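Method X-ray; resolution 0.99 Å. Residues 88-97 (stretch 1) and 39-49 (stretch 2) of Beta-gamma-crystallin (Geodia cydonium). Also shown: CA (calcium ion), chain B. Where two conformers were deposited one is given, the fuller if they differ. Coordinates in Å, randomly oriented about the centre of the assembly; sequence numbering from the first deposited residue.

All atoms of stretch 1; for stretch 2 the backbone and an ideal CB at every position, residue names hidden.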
# COMPACT_ATOMS: atom_id res chain seq x y z
N LEU A 88 0.03 6.22 2.56
CA LEU A 88 -1.40 6.44 2.62
C LEU A 88 -2.04 6.05 1.28
O LEU A 88 -1.41 6.24 0.24
CB LEU A 88 -1.70 7.89 2.93
CG LEU A 88 -0.99 8.44 4.16
CD1 LEU A 88 -1.40 9.91 4.34
CD2 LEU A 88 -1.32 7.64 5.39
N TYR A 89 -3.27 5.60 1.33
CA TYR A 89 -3.97 5.12 0.14
C TYR A 89 -5.37 5.70 0.08
O TYR A 89 -6.06 5.87 1.11
CB TYR A 89 -4.05 3.60 0.16
CG TYR A 89 -2.71 2.94 0.17
CD1 TYR A 89 -2.05 2.61 -1.00
CD2 TYR A 89 -2.07 2.60 1.37
CE1 TYR A 89 -0.80 1.98 -0.99
CE2 TYR A 89 -0.84 2.00 1.39
CZ TYR A 89 -0.20 1.69 0.20
OH TYR A 89 1.03 1.08 0.28
N LYS A 90 -5.80 6.01 -1.14
CA LYS A 90 -7.12 6.62 -1.35
C LYS A 90 -8.25 5.66 -1.00
O LYS A 90 -9.28 6.08 -0.49
CB LYS A 90 -7.25 7.04 -2.81
CG LYS A 90 -8.56 7.73 -3.13
CD LYS A 90 -8.68 8.16 -4.57
CE LYS A 90 -9.95 8.90 -4.84
NZ LYS A 90 -10.07 9.23 -6.30
N HIS A 91 -8.11 4.37 -1.26
CA HIS A 91 -9.19 3.40 -1.02
C HIS A 91 -8.84 2.51 0.17
O HIS A 91 -7.68 2.40 0.57
CB HIS A 91 -9.45 2.56 -2.23
CG HIS A 91 -9.81 3.31 -3.44
ND1 HIS A 91 -10.66 4.39 -3.42
CD2 HIS A 91 -9.39 3.15 -4.70
CE1 HIS A 91 -10.76 4.86 -4.65
NE2 HIS A 91 -10.02 4.13 -5.46
N VAL A 92 -9.89 1.91 0.71
CA VAL A 92 -9.68 0.84 1.68
C VAL A 92 -8.80 -0.24 1.04
O VAL A 92 -8.66 -0.35 -0.18
CB VAL A 92 -10.99 0.25 2.18
CG1 VAL A 92 -11.82 1.27 2.95
CG2 VAL A 92 -11.82 -0.40 1.05
N ASN A 93 -8.19 -1.06 1.90
CA ASN A 93 -7.44 -2.21 1.42
C ASN A 93 -6.33 -1.80 0.45
O ASN A 93 -5.98 -2.47 -0.50
CB ASN A 93 -8.32 -3.25 0.77
CG ASN A 93 -9.40 -3.76 1.72
OD1 ASN A 93 -9.21 -3.81 2.93
ND2 ASN A 93 -10.55 -4.08 1.14
N PHE A 94 -5.75 -0.63 0.74
CA PHE A 94 -4.54 -0.16 0.08
C PHE A 94 -4.75 0.07 -1.39
O PHE A 94 -3.79 -0.00 -2.19
CB PHE A 94 -3.33 -1.06 0.37
CG PHE A 94 -3.35 -1.50 1.80
CD1 PHE A 94 -3.28 -0.54 2.83
CD2 PHE A 94 -3.49 -2.82 2.17
CE1 PHE A 94 -3.41 -0.91 4.14
CE2 PHE A 94 -3.61 -3.19 3.47
CZ PHE A 94 -3.57 -2.22 4.48
N GLY A 95 -5.98 0.41 -1.80
CA GLY A 95 -6.24 0.65 -3.19
C GLY A 95 -6.07 2.09 -3.61
O GLY A 95 -6.05 3.00 -2.81
N GLY A 96 -5.97 2.27 -4.94
CA GLY A 96 -6.01 3.61 -5.53
C GLY A 96 -4.74 4.40 -5.33
O GLY A 96 -3.66 3.89 -5.02
N LYS A 97 -4.87 5.71 -5.51
CA LYS A 97 -3.73 6.63 -5.43
C LYS A 97 -3.06 6.48 -4.08
O LYS A 97 -3.70 6.48 -3.04
CB LYS A 97 -4.25 8.05 -5.60
CG LYS A 97 -3.16 9.09 -5.70
CD LYS A 97 -3.61 10.45 -6.14
CE LYS A 97 -3.82 10.66 -7.62
NZ LYS A 97 -3.30 12.02 -7.99
N UNK A 39 5.17 -5.93 -1.04
CA UNK A 39 4.42 -5.67 -2.22
C UNK A 39 2.92 -5.92 -2.00
O UNK A 39 2.54 -6.77 -1.22
CB UNK A 39 4.95 -6.53 -3.37
N UNK A 40 2.10 -5.21 -2.76
CA UNK A 40 0.66 -5.41 -2.73
C UNK A 40 0.23 -5.73 -4.15
O UNK A 40 0.66 -5.09 -5.12
CB UNK A 40 -0.08 -4.19 -2.18
N UNK A 41 -0.61 -6.75 -4.26
CA UNK A 41 -1.16 -7.28 -5.50
C UNK A 41 -2.65 -7.06 -5.52
O UNK A 41 -3.31 -7.21 -4.48
CB UNK A 41 -0.83 -8.77 -5.66
N UNK A 42 -3.20 -6.74 -6.71
CA UNK A 42 -4.58 -6.36 -6.83
C UNK A 42 -5.24 -7.10 -7.99
O UNK A 42 -4.63 -7.29 -9.04
CB UNK A 42 -4.70 -4.85 -7.01
N UNK A 43 -6.52 -7.42 -7.80
CA UNK A 43 -7.28 -8.12 -8.82
C UNK A 43 -7.58 -7.27 -10.04
O UNK A 43 -7.73 -7.81 -11.15
CB UNK A 43 -8.59 -8.63 -8.22
N UNK A 44 -7.72 -5.95 -9.87
CA UNK A 44 -7.99 -5.04 -10.95
C UNK A 44 -6.76 -4.20 -11.26
O UNK A 44 -5.90 -3.97 -10.40
CB UNK A 44 -9.18 -4.15 -10.61
N UNK A 45 -6.72 -3.68 -12.49
CA UNK A 45 -5.70 -2.69 -12.88
C UNK A 45 -5.82 -1.45 -12.02
O UNK A 45 -6.83 -1.18 -11.37
CB UNK A 45 -5.83 -2.32 -14.36
N UNK A 46 -4.73 -0.68 -12.02
CA UNK A 46 -4.76 0.58 -11.31
C UNK A 46 -5.10 0.40 -9.84
O UNK A 46 -5.74 1.26 -9.22
CB UNK A 46 -5.77 1.53 -11.97
N UNK A 47 -4.65 -0.69 -9.26
CA UNK A 47 -4.66 -0.87 -7.82
C UNK A 47 -6.08 -0.83 -7.29
O UNK A 47 -6.40 -0.21 -6.28
CB UNK A 47 -3.81 0.20 -7.14
N UNK A 48 -6.98 -1.58 -7.95
CA UNK A 48 -8.36 -1.72 -7.49
C UNK A 48 -9.10 -0.40 -7.46
O UNK A 48 -10.02 -0.18 -6.68
CB UNK A 48 -8.39 -2.35 -6.10
N UNK A 49 -8.75 0.49 -8.42
CA UNK A 49 -9.47 1.78 -8.43
C UNK A 49 -10.96 1.63 -8.71
O UNK A 49 -11.77 2.28 -8.07
CB UNK A 49 -8.86 2.71 -9.48
CA CA B . -11.11 7.32 0.09

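Positions 39 to 42 run in an extended strand, so alternate side chains fall on alternate sides. At 39 the CB lies out of reach of stretch 1, which therefore sets no preference; the residue is W39.

At position 40 the CB points toward stretch 1, 5.2 Å from F94 CB, and the phenol of Y89 lies beyond. With carbon on offer and a few ångströms to span, a medium-sized aliphatic such as leucine, isoleucine, valine or methionine would suit. The residue is I40, whose CD1 reaches 3.6 Å from F94 CB and 4.1 Å from Y89 CZ, an apolar contact with both. Position 41 faces out of reach again, and F41 stands there.

Position 42 also directs its CB toward stretch 1, but the ideal CB has nothing of that stretch within 5.5 Å. Contact needs a long side chain, and the carbonyl of F94 rewards one ending in a donor: tyrosine, lysine, arginine or glutamine are all conceivable. It is Y42. Its rigid ring spans the gap, and OH donates a short hydrogen bond to F94 O, 2.6 Å from OH to O; CE2 passes 4.1 Å from G95 CA.

Positions 43, 44 and 45 find open space as far as stretch 1 is concerned, and many residues would serve. They are Q43, Q44 and A45. At 46 phi turns positive (58°), which favours glycine, asparagine or aspartate; N46 fits, its CB sideways and its end leading away.

Position 47 keeps positive phi, yet its CB points toward stretch 1, 3.7 Å from G96 N. The firm link is backbone: G96 N donates to the carbonyl O of residue 47 at 2.9 Å, a bond open to any side chain. Glycine or asparagine would be easiest for the backbone, but a larger group is possible if it turns aside. Y47 does so, its ring leading away.

A third positive phi (61°) at 48, with CB sideways, again recommends asparagine or glycine. In N48, OD1 accepts from Q44 N at 2.9 Å, bracing the turn, while ND2 donates to a water at 2.9 Å that in turn donates to N93 O at 3.0 Å.

At 49 the ideal CB lies 4.4 Å from H91 NE2, and the amine of K90 is farther off. A short acceptor is suggested: aspartate, asparagine or perhaps glutamate. D49 brings OD1 to 2.8 Å from H91 NE2, accepting its hydrogen bond at the edge of the ring, near its plane. The same OD1 accepts from two waters, which accept in turn from K97 N and K90 NZ.

Stretch 2 (39-49) WIFYQQANYND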
# COMPACT_ATOMS: atom_id res chain seq x y z
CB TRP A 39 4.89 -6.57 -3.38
CG TRP A 39 6.26 -6.25 -3.87
CD1 TRP A 39 7.45 -6.48 -3.22
CD2 TRP A 39 6.60 -5.61 -5.09
NE1 TRP A 39 8.51 -6.04 -3.99
CE2 TRP A 39 8.01 -5.50 -5.15
CE3 TRP A 39 5.85 -5.14 -6.20
CZ2 TRP A 39 8.68 -4.93 -6.25
CZ3 TRP A 39 6.50 -4.57 -7.29
CH2 TRP A 39 7.91 -4.47 -7.29
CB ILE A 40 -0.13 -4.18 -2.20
CG1 ILE A 40 0.54 -3.59 -0.97
CG2 ILE A 40 -1.57 -4.59 -1.92
CD1 ILE A 40 -0.02 -2.32 -0.45
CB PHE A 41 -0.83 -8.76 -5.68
CG PHE A 41 0.68 -9.02 -5.58
CD1 PHE A 41 1.25 -9.14 -4.31
CD2 PHE A 41 1.46 -9.09 -6.73
CE1 PHE A 41 2.64 -9.26 -4.26
CE2 PHE A 41 2.83 -9.18 -6.64
CZ PHE A 41 3.40 -9.24 -5.39
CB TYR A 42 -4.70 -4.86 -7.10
CG TYR A 42 -4.00 -3.99 -6.07
CD1 TYR A 42 -2.66 -3.70 -6.18
CD2 TYR A 42 -4.68 -3.48 -4.97
CE1 TYR A 42 -2.00 -2.94 -5.25
CE2 TYR A 42 -4.04 -2.67 -4.02
CZ TYR A 42 -2.69 -2.38 -4.18
OH TYR A 42 -2.00 -1.59 -3.31
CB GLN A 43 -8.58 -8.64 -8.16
CG GLN A 43 -9.47 -9.41 -9.07
CD GLN A 43 -10.62 -10.03 -8.33
OE1 GLN A 43 -11.16 -9.43 -7.38
NE2 GLN A 43 -11.02 -11.20 -8.75
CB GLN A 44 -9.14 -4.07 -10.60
CG GLN A 44 -10.42 -4.74 -10.16
CD GLN A 44 -11.45 -3.74 -9.72
OE1 GLN A 44 -11.16 -2.81 -8.97
NE2 GLN A 44 -12.69 -3.93 -10.19
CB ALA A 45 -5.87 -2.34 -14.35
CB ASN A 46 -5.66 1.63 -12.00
CG ASN A 46 -5.26 1.74 -13.46
OD1 ASN A 46 -4.09 1.88 -13.82
ND2 ASN A 46 -6.25 1.60 -14.33
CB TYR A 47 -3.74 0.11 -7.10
CG TYR A 47 -2.42 0.31 -7.84
CD1 TYR A 47 -1.60 -0.76 -8.14
CD2 TYR A 47 -2.05 1.58 -8.30
CE1 TYR A 47 -0.43 -0.60 -8.85
CE2 TYR A 47 -0.87 1.75 -9.01
CZ TYR A 47 -0.05 0.64 -9.29
OH TYR A 47 1.14 0.73 -9.98
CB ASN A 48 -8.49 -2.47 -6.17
CG ASN A 48 -8.25 -3.94 -6.33
OD1 ASN A 48 -8.21 -4.49 -7.43
ND2 ASN A 48 -8.14 -4.65 -5.18
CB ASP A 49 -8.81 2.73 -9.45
CG ASP A 49 -9.27 4.16 -9.26
OD1 ASP A 49 -9.24 4.66 -8.10
OD2 ASP A 49 -9.66 4.77 -10.27
O HOH W 1 -7.82 -3.16 -2.71
O HOH W 2 -7.13 6.39 -7.20
O HOH W 3 -10.77 6.85 -7.53
O HOH W 4 -11.71 8.72 -1.70
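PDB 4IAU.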